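Local atomic coordinates of structural protein VP1 (Trichodysplasia spinulosa-associated polyomavirus, PDB entry 4U60), a protein that forms the jelly-roll subunits of the polyomavirus coat and binds sialylated glycans such as the GM1 oligosaccharide. Residues M89-S94 against V226-N231; V93-E98 against R267-L272. All coordinates share one frame; numbering follows the deposited sequence. Where two conformers were deposited one is given.

Overall arrangement
Both contacts lie on strand 86-99, and they share Val-93 and Ser-94. Contact 1 joins the strand to the loop that leaves the short strand 225-226. Contact 2 pairs it with strand 260-279 in the same antiparallel sheet. Their centres are about 12 Å apart. Strand 86-99 therefore has two different backbone neighbours here, and the beta bulge at Val-93 and Ser-94 sits where they meet. The side chains also touch between the contacts: Leu-227 CD2 lies 4.0 Å from Val-95 CG1, and Ala-92 CB lies 4.3 Å from Ile-271 CG2. Neither contact contains a residue of the two glycan pockets, which include Asn-53 and Arg-114.

Contact 1 (M89-S94 against V226-N231); sequences MWEAVS and VLLDEN
Leu-227 lies against the backbone of Ser-94 and the methyl of Ala-92. Its CB points toward strand 86-99. CG is anti to the carbonyl carbon (chi1 -62°), beside the backbone N. From there Leu-227 CD1 comes 3.7 Å from Ser-94 C. The same CD1 methyl is 3.9 Å from Ala-92 CB. The end of the Leu-228 side chain comes nearer the strand than its CB. Its CD2 lies 4.0 Å from Val-93 CA; the contact with the Val-93 CG1 methyl is looser. It also lies 3.7 Å from Glu-91 OE2, where the two side chains cross at about a right angle. The Glu-91 chain is extended, and its carboxylate is held from outside the two segments: OE2 accepts from Gly-234 N, and OE1 forms salt bridges with Arg-274 and Arg-276. One backbone bond joins the segments, from Leu-227 N to Val-93 O at 2.9 Å. The donor stands above the carbonyl plane, 40° out of it. Ser-94 and Val-226 form a non-hydrogen-bonded antiparallel pair. Beyond it the loop leaves the strand and closes an Asx turn at Asp-229. The contact is mainly apolar. It buries Ala-92 O with no hydrogen-bond partner in the model, a probable small energetic cost among the leucine carbons.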
ATOM      1  N   MET C  89     -30.844 -26.925  -9.562  1.00 23.04           N
ATOM      2  CA  MET C  89     -30.674 -25.741  -8.735  1.00 21.83           C
ATOM      3  C   MET C  89     -29.881 -24.696  -9.518  1.00 20.63           C
ATOM      4  O   MET C  89     -29.075 -25.049 -10.373  1.00 20.67           O
ATOM      5  CB  MET C  89     -29.909 -26.082  -7.462  1.00 21.54           C
ATOM      6  CG  MET C  89     -30.601 -27.104  -6.587  1.00 22.66           C
ATOM      7  SD  MET C  89     -29.736 -27.345  -5.019  1.00 22.22           S
ATOM      8  CE  MET C  89     -30.228 -25.873  -4.141  1.00 21.59           C
ATOM      9  N   TRP C  90     -30.135 -23.428  -9.222  1.00 19.62           N
ATOM     10  CA  TRP C  90     -29.315 -22.331  -9.745  1.00 18.65           C
ATOM     11  C   TRP C  90     -28.037 -22.276  -8.937  1.00 18.04           C
ATOM     12  O   TRP C  90     -28.067 -22.301  -7.707  1.00 17.93           O
ATOM     13  CB  TRP C  90     -30.035 -20.986  -9.657  1.00 18.44           C
ATOM     14  CG  TRP C  90     -31.159 -20.863 -10.627  1.00 19.38           C
ATOM     15  CD1 TRP C  90     -32.490 -20.865 -10.350  1.00 20.31           C
ATOM     16  CD2 TRP C  90     -31.045 -20.746 -12.050  1.00 19.86           C
ATOM     17  NE1 TRP C  90     -33.223 -20.743 -11.521  1.00 21.13           N
ATOM     18  CE2 TRP C  90     -32.348 -20.666 -12.572  1.00 20.96           C
ATOM     19  CE3 TRP C  90     -29.957 -20.679 -12.931  1.00 19.69           C
ATOM     20  CZ2 TRP C  90     -32.602 -20.525 -13.946  1.00 21.90           C
ATOM     21  CZ3 TRP C  90     -30.205 -20.537 -14.284  1.00 20.47           C
ATOM     22  CH2 TRP C  90     -31.519 -20.470 -14.782  1.00 21.51           C
ATOM     23  N   GLU C  91     -26.913 -22.214  -9.644  1.00 17.65           N
ATOM     24  CA  GLU C  91     -25.594 -22.124  -9.024  1.00 17.11           C
ATOM     25  C   GLU C  91     -25.018 -20.756  -9.378  1.00 16.34           C
ATOM     26  O   GLU C  91     -24.932 -20.422 -10.544  1.00 16.46           O
ATOM     27  CB  GLU C  91     -24.716 -23.215  -9.611  1.00 17.71           C
ATOM     28  CG  GLU C  91     -23.288 -23.255  -9.110  1.00 17.60           C
ATOM     29  CD  GLU C  91     -22.452 -24.275  -9.847  1.00 18.67           C
ATOM     30  OE1 GLU C  91     -22.975 -24.927 -10.782  1.00 19.54           O
ATOM     31  OE2 GLU C  91     -21.261 -24.437  -9.490  1.00 19.22           O
ATOM     32  N   ALA C  92     -24.656 -19.973  -8.364  1.00 15.70           N
ATOM     33  CA  ALA C  92     -24.063 -18.654  -8.584  1.00 15.31           C
ATOM     34  C   ALA C  92     -22.592 -18.834  -8.960  1.00 15.39           C
ATOM     35  O   ALA C  92     -21.825 -19.379  -8.203  1.00 15.59           O
ATOM     36  CB  ALA C  92     -24.190 -17.806  -7.330  1.00 14.80           C
ATOM     37  N   VAL C  93     -22.230 -18.376 -10.155  1.00 15.82           N
ATOM     38  CA  VAL C  93     -20.911 -18.623 -10.733  1.00 15.94           C
ATOM     39  C   VAL C  93     -19.953 -17.453 -10.458  1.00 15.25           C
ATOM     40  O   VAL C  93     -18.793 -17.662 -10.160  1.00 14.97           O
ATOM     41  CB  VAL C  93     -21.021 -18.785 -12.258  1.00 17.05           C
ATOM     42  CG1 VAL C  93     -19.646 -18.969 -12.889  1.00 17.50           C
ATOM     43  CG2 VAL C  93     -21.939 -19.949 -12.619  1.00 17.86           C
ATOM     44  N   SER C  94     -20.468 -16.244 -10.577  1.00 14.91           N
ATOM     45  CA  SER C  94     -19.643 -15.040 -10.461  1.00 14.86           C
ATOM     46  C   SER C  94     -20.500 -13.833 -10.187  1.00 14.48           C
ATOM     47  O   SER C  94     -21.707 -13.836 -10.456  1.00 14.52           O
ATOM     48  CB  SER C  94     -18.850 -14.825 -11.769  1.00 15.66           C
ATOM     49  OG  SER C  94     -19.707 -14.630 -12.887  1.00 16.29           O
ATOM     50  N   VAL C 226     -15.107 -14.432  -8.986  1.00 16.12           N
ATOM     51  CA  VAL C 226     -15.518 -15.818  -9.152  1.00 16.84           C
ATOM     52  C   VAL C 226     -16.044 -16.340  -7.812  1.00 16.02           C
ATOM     53  O   VAL C 226     -15.380 -16.210  -6.787  1.00 15.83           O
ATOM     54  CB  VAL C 226     -14.339 -16.674  -9.659  1.00 18.15           C
ATOM     55  CG1 VAL C 226     -14.716 -18.150  -9.711  1.00 19.49           C
ATOM     56  CG2 VAL C 226     -13.883 -16.193 -11.033  1.00 19.35           C
ATOM     57  N   LEU C 227     -17.255 -16.904  -7.836  1.00 15.38           N
ATOM     58  CA  LEU C 227     -17.907 -17.448  -6.642  1.00 14.98           C
ATOM     59  C   LEU C 227     -17.747 -18.969  -6.493  1.00 15.54           C
ATOM     60  O   LEU C 227     -18.171 -19.553  -5.491  1.00 15.17           O
ATOM     61  CB  LEU C 227     -19.394 -17.063  -6.635  1.00 14.73           C
ATOM     62  CG  LEU C 227     -19.688 -15.557  -6.577  1.00 13.97           C
ATOM     63  CD1 LEU C 227     -21.166 -15.323  -6.866  1.00 14.05           C
ATOM     64  CD2 LEU C 227     -19.324 -14.980  -5.218  1.00 13.44           C
ATOM     65  N   LEU C 228     -17.159 -19.607  -7.492  1.00 16.28           N
ATOM     66  CA  LEU C 228     -16.874 -21.041  -7.418  1.00 17.54           C
ATOM     67  C   LEU C 228     -15.868 -21.340  -6.302  1.00 18.07           C
ATOM     68  O   LEU C 228     -14.914 -20.593  -6.091  1.00 17.87           O
ATOM     69  CB  LEU C 228     -16.321 -21.527  -8.745  1.00 18.54           C
ATOM     70  CG  LEU C 228     -17.221 -21.307  -9.973  1.00 18.90           C
ATOM     71  CD1 LEU C 228     -16.605 -21.986 -11.189  1.00 20.33           C
ATOM     72  CD2 LEU C 228     -18.637 -21.819  -9.754  1.00 18.94           C
ATOM     73  N   ASP C 229     -16.077 -22.428  -5.580  1.00 19.25           N
ATOM     74  CA  ASP C 229     -15.109 -22.827  -4.560  1.00 20.49           C
ATOM     75  C   ASP C 229     -13.961 -23.620  -5.175  1.00 22.50           C
ATOM     76  O   ASP C 229     -13.855 -23.727  -6.404  1.00 22.28           O
ATOM     77  CB  ASP C 229     -15.810 -23.565  -3.422  1.00 20.61           C
ATOM     78  CG  ASP C 229     -16.358 -24.936  -3.817  1.00 21.85           C
ATOM     79  OD1 ASP C 229     -16.000 -25.503  -4.870  1.00 21.91           O
ATOM     80  OD2 ASP C 229     -17.186 -25.447  -3.033  1.00 23.53           O
ATOM     81  N   GLU C 230     -13.109 -24.188  -4.316  1.00 24.63           N
ATOM     82  CA  GLU C 230     -11.945 -24.967  -4.763  1.00 27.81           C
ATOM     83  C   GLU C 230     -12.308 -26.230  -5.551  1.00 28.86           C
ATOM     84  O   GLU C 230     -11.483 -26.748  -6.307  1.00 29.47           O
ATOM     85  CB  GLU C 230     -11.015 -25.315  -3.580  1.00 29.72           C
ATOM     86  CG  GLU C 230     -11.667 -26.059  -2.415  1.00 31.36           C
ATOM     87  CD  GLU C 230     -12.104 -25.134  -1.295  1.00 33.29           C
ATOM     88  OE1 GLU C 230     -12.884 -24.196  -1.566  1.00 32.18           O
ATOM     89  OE2 GLU C 230     -11.679 -25.337  -0.128  1.00 35.70           O
ATOM     90  N   ASN C 231     -13.535 -26.722  -5.379  1.00 28.51           N
ATOM     91  CA  ASN C 231     -14.017 -27.867  -6.148  1.00 29.36           C
ATOM     92  C   ASN C 231     -14.820 -27.455  -7.381  1.00 27.85           C
ATOM     93  O   ASN C 231     -15.433 -28.291  -8.010  1.00 28.57           O
ATOM     94  CB  ASN C 231     -14.880 -28.767  -5.261  1.00 30.51           C
ATOM     95  CG  ASN C 231     -14.140 -29.243  -4.021  1.00 31.85           C
ATOM     96  OD1 ASN C 231     -13.039 -29.777  -4.122  1.00 34.80           O
ATOM     97  ND2 ASN C 231     -14.730 -29.034  -2.854  1.00 32.20           N
TER

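Contact 2 (V93-E98 against R267-L272); sequences VSVKTE and RYFNIL
Thr-97 OG1 bonds two groups of strand 260-279. It donates to Tyr-268 O at 2.8 Å and accepts from Arg-267 NH1 at 3.0 Å. The second bond is nearly straight (166°) and lies close to the guanidinium plane. With OG1 anti to the backbone N (chi1 180°), beside the carbonyl carbon, it reaches both partners. It also sits over one face of the Phe-269 ring, 3.6 Å from CD2. Arg-267 NH2 pairs with Asp-248, which gives this buried charge a second partner. Tyr-268 O is gripped twice, by Thr-97 OG1 and Glu-98 N, from opposite faces of its plane.

The backbone bonds follow antiparallel register. Lys-96 and Asn-270 exchange both bonds, as do Glu-98 and Tyr-268. At the other end, Leu-272 N donates to Ser-94 O, while Leu-272 O accepts from Val-93 N. A water bridges Ser-94 OG and Asn-270 O; its bond to the carbonyl is the longer, at 3.3 Å.

Apolar contacts gather on the face of Val-95, Thr-97, Phe-269 and Ile-271. Val-95 and Ile-271 lie side by side, with Val-95 CG2 3.6 Å from Ile-271 CG1. The same Val-95 methyl meets the Phe-269 ring at its edge, 4.1 Å from CD2. Phe-133 and Val-135 of strand 129-136 pack on this face. On the other face, Glu-98 OE2 bonds Tyr-203 OH of a neighbouring subunit.

Segments 93-98 and 267-272 run nearly antiparallel, at 163°, with a classic beta bulge where Val-93 and Ser-94 both face Leu-272. Apart from the bulge, this is regular strand pairing within the jelly-roll fold of the coat protein.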
ATOM      1  N   VAL C  93     -22.230 -18.376 -10.155  1.00 15.82           N
ATOM      2  CA  VAL C  93     -20.911 -18.623 -10.733  1.00 15.94           C
ATOM      3  C   VAL C  93     -19.953 -17.453 -10.458  1.00 15.25           C
ATOM      4  O   VAL C  93     -18.793 -17.662 -10.160  1.00 14.97           O
ATOM      5  CB  VAL C  93     -21.021 -18.785 -12.258  1.00 17.05           C
ATOM      6  CG1 VAL C  93     -19.646 -18.969 -12.889  1.00 17.50           C
ATOM      7  CG2 VAL C  93     -21.939 -19.949 -12.619  1.00 17.86           C
ATOM      8  N   SER C  94     -20.468 -16.244 -10.577  1.00 14.91           N
ATOM      9  CA  SER C  94     -19.643 -15.040 -10.461  1.00 14.86           C
ATOM     10  C   SER C  94     -20.500 -13.833 -10.187  1.00 14.48           C
ATOM     11  O   SER C  94     -21.707 -13.836 -10.456  1.00 14.52           O
ATOM     12  CB  SER C  94     -18.850 -14.825 -11.769  1.00 15.66           C
ATOM     13  OG  SER C  94     -19.707 -14.630 -12.887  1.00 16.29           O
ATOM     14  N   VAL C  95     -19.850 -12.777  -9.689  1.00 14.19           N
ATOM     15  CA  VAL C  95     -20.527 -11.507  -9.436  1.00 13.99           C
ATOM     16  C   VAL C  95     -19.619 -10.360  -9.852  1.00 14.22           C
ATOM     17  O   VAL C  95     -18.409 -10.404  -9.602  1.00 14.23           O
ATOM     18  CB  VAL C  95     -20.960 -11.350  -7.965  1.00 13.52           C
ATOM     19  CG1 VAL C  95     -19.773 -11.478  -7.006  1.00 13.19           C
ATOM     20  CG2 VAL C  95     -21.704 -10.036  -7.760  1.00 13.47           C
ATOM     21  N   LYS C  96     -20.212  -9.358 -10.487  1.00 14.32           N
ATOM     22  CA  LYS C  96     -19.572  -8.051 -10.683  1.00 14.69           C
ATOM     23  C   LYS C  96     -20.281  -7.128  -9.707  1.00 14.16           C
ATOM     24  O   LYS C  96     -21.490  -6.959  -9.760  1.00 14.28           O
ATOM     25  CB  LYS C  96     -19.735  -7.567 -12.122  1.00 15.92           C
ATOM     26  CG  LYS C  96     -19.173  -8.530 -13.158  1.00 17.02           C
ATOM     27  CD  LYS C  96     -19.293  -8.012 -14.584  1.00 18.72           C
ATOM     28  CE  LYS C  96     -18.271  -6.938 -14.911  1.00 19.72           C
ATOM     29  NZ  LYS C  96     -18.515  -6.299 -16.228  1.00 21.44           N
ATOM     30  N   THR C  97     -19.539  -6.535  -8.794  1.00 13.54           N
ATOM     31  CA  THR C  97     -20.153  -5.650  -7.807  1.00 13.31           C
ATOM     32  C   THR C  97     -19.340  -4.370  -7.680  1.00 13.76           C
ATOM     33  O   THR C  97     -18.105  -4.409  -7.793  1.00 14.09           O
ATOM     34  CB  THR C  97     -20.307  -6.382  -6.442  1.00 12.49           C
ATOM     35  OG1 THR C  97     -20.903  -5.532  -5.461  1.00 11.90           O
ATOM     36  CG2 THR C  97     -18.973  -6.906  -5.908  1.00 12.41           C
ATOM     37  N   GLU C  98     -20.032  -3.268  -7.392  1.00 13.87           N
ATOM     38  CA  GLU C  98     -19.437  -1.933  -7.308  1.00 14.62           C
ATOM     39  C   GLU C  98     -20.143  -1.119  -6.288  1.00 14.56           C
ATOM     40  O   GLU C  98     -21.367  -1.224  -6.130  1.00 13.94           O
ATOM     41  CB  GLU C  98     -19.600  -1.142  -8.608  1.00 16.10           C
ATOM     42  CG  GLU C  98     -19.087  -1.763  -9.864  1.00 17.00           C
ATOM     43  CD  GLU C  98     -19.481  -0.966 -11.094  1.00 17.96           C
ATOM     44  OE1 GLU C  98     -19.817  -1.638 -12.076  1.00 18.69           O
ATOM     45  OE2 GLU C  98     -19.389   0.295 -11.108  1.00 18.44           O
ATOM     46  N   ARG C 267     -24.614  -0.329  -3.142  1.00 11.31           N
ATOM     47  CA  ARG C 267     -23.806  -1.282  -3.872  1.00 11.41           C
ATOM     48  C   ARG C 267     -24.664  -1.936  -4.948  1.00 11.90           C
ATOM     49  O   ARG C 267     -25.831  -2.297  -4.712  1.00 12.31           O
ATOM     50  CB  ARG C 267     -23.259  -2.343  -2.924  1.00 11.22           C
ATOM     51  CG  ARG C 267     -22.385  -3.384  -3.601  1.00 11.34           C
ATOM     52  CD  ARG C 267     -21.743  -4.289  -2.556  1.00 11.19           C
ATOM     53  NE  ARG C 267     -20.595  -3.676  -1.873  1.00 10.98           N
ATOM     54  CZ  ARG C 267     -19.326  -3.772  -2.270  1.00 11.56           C
ATOM     55  NH1 ARG C 267     -18.998  -4.427  -3.387  1.00 12.46           N
ATOM     56  NH2 ARG C 267     -18.358  -3.212  -1.559  1.00 11.92           N
ATOM     57  N   TYR C 268     -24.049  -2.098  -6.111  1.00 11.98           N
ATOM     58  CA  TYR C 268     -24.641  -2.753  -7.263  1.00 12.89           C
ATOM     59  C   TYR C 268     -24.082  -4.156  -7.421  1.00 12.81           C
ATOM     60  O   TYR C 268     -22.922  -4.400  -7.103  1.00 12.11           O
ATOM     61  CB  TYR C 268     -24.290  -1.927  -8.497  1.00 13.68           C
ATOM     62  CG  TYR C 268     -24.554  -2.636  -9.801  1.00 14.76           C
ATOM     63  CD1 TYR C 268     -25.809  -2.585 -10.396  1.00 15.58           C
ATOM     64  CD2 TYR C 268     -23.548  -3.351 -10.440  1.00 15.28           C
ATOM     65  CE1 TYR C 268     -26.066  -3.238 -11.609  1.00 16.07           C
ATOM     66  CE2 TYR C 268     -23.788  -3.998 -11.646  1.00 15.94           C
ATOM     67  CZ  TYR C 268     -25.042  -3.928 -12.230  1.00 16.28           C
ATOM     68  OH  TYR C 268     -25.283  -4.558 -13.432  1.00 18.12           O
ATOM     69  N   PHE C 269     -24.906  -5.068  -7.929  1.00 13.00           N
ATOM     70  CA  PHE C 269     -24.511  -6.444  -8.180  1.00 13.33           C
ATOM     71  C   PHE C 269     -25.040  -6.931  -9.517  1.00 14.22           C
ATOM     72  O   PHE C 269     -26.195  -6.689  -9.850  1.00 14.40           O
ATOM     73  CB  PHE C 269     -25.089  -7.400  -7.124  1.00 13.39           C
ATOM     74  CG  PHE C 269     -24.769  -7.052  -5.699  1.00 12.85           C
ATOM     75  CD1 PHE C 269     -25.551  -6.134  -5.010  1.00 13.02           C
ATOM     76  CD2 PHE C 269     -23.740  -7.706  -5.015  1.00 13.14           C
ATOM     77  CE1 PHE C 269     -25.313  -5.851  -3.677  1.00 13.11           C
ATOM     78  CE2 PHE C 269     -23.491  -7.394  -3.678  1.00 13.12           C
ATOM     79  CZ  PHE C 269     -24.286  -6.463  -3.037  1.00 12.69           C
ATOM     80  N   ASN C 270     -24.199  -7.659 -10.237  1.00 14.51           N
ATOM     81  CA  ASN C 270     -24.614  -8.406 -11.419  0.50 15.59           C
ATOM     82  C   ASN C 270     -24.082  -9.817 -11.255  1.00 15.45           C
ATOM     83  O   ASN C 270     -22.876 -10.045 -11.308  1.00 15.11           O
ATOM     84  CB  ASN C 270     -24.089  -7.759 -12.708  0.50 16.38           C
ATOM     85  CG  ASN C 270     -24.624  -8.433 -13.968  0.50 17.71           C
ATOM     86  OD1 ASN C 270     -25.488  -7.892 -14.661  0.50 19.09           O
ATOM     87  ND2 ASN C 270     -24.112  -9.616 -14.268  0.50 18.06           N
ATOM     88  N   ILE C 271     -24.992 -10.752 -11.033  1.00 15.48           N
ATOM     89  CA  ILE C 271     -24.642 -12.118 -10.689  1.00 15.64           C
ATOM     90  C   ILE C 271     -25.030 -13.064 -11.822  1.00 16.20           C
ATOM     91  O   ILE C 271     -26.161 -13.043 -12.307  1.00 16.13           O
ATOM     92  CB  ILE C 271     -25.340 -12.537  -9.376  1.00 15.73           C
ATOM     93  CG1 ILE C 271     -24.892 -11.610  -8.244  1.00 15.37           C
ATOM     94  CG2 ILE C 271     -25.054 -13.992  -9.067  1.00 16.02           C
ATOM     95  CD1 ILE C 271     -25.810 -11.576  -7.055  1.00 15.76           C
ATOM     96  N   LEU C 272     -24.070 -13.870 -12.247  1.00 16.33           N
ATOM     97  CA  LEU C 272     -24.276 -14.878 -13.276  1.00 17.80           C
ATOM     98  C   LEU C 272     -24.569 -16.198 -12.608  1.00 17.56           C
ATOM     99  O   LEU C 272     -23.830 -16.597 -11.717  1.00 17.08           O
ATOM    100  CB  LEU C 272     -23.017 -14.993 -14.129  1.00 18.90           C
ATOM    101  CG  LEU C 272     -23.063 -16.024 -15.246  1.00 21.05           C
ATOM    102  CD1 LEU C 272     -23.982 -15.544 -16.349  1.00 22.21           C
ATOM    103  CD2 LEU C 272     -21.661 -16.294 -15.781  1.00 21.88           C
TER
HETATM  104  O   HOH W   1     -20.840 -11.935 -13.059  1.00 28.99           O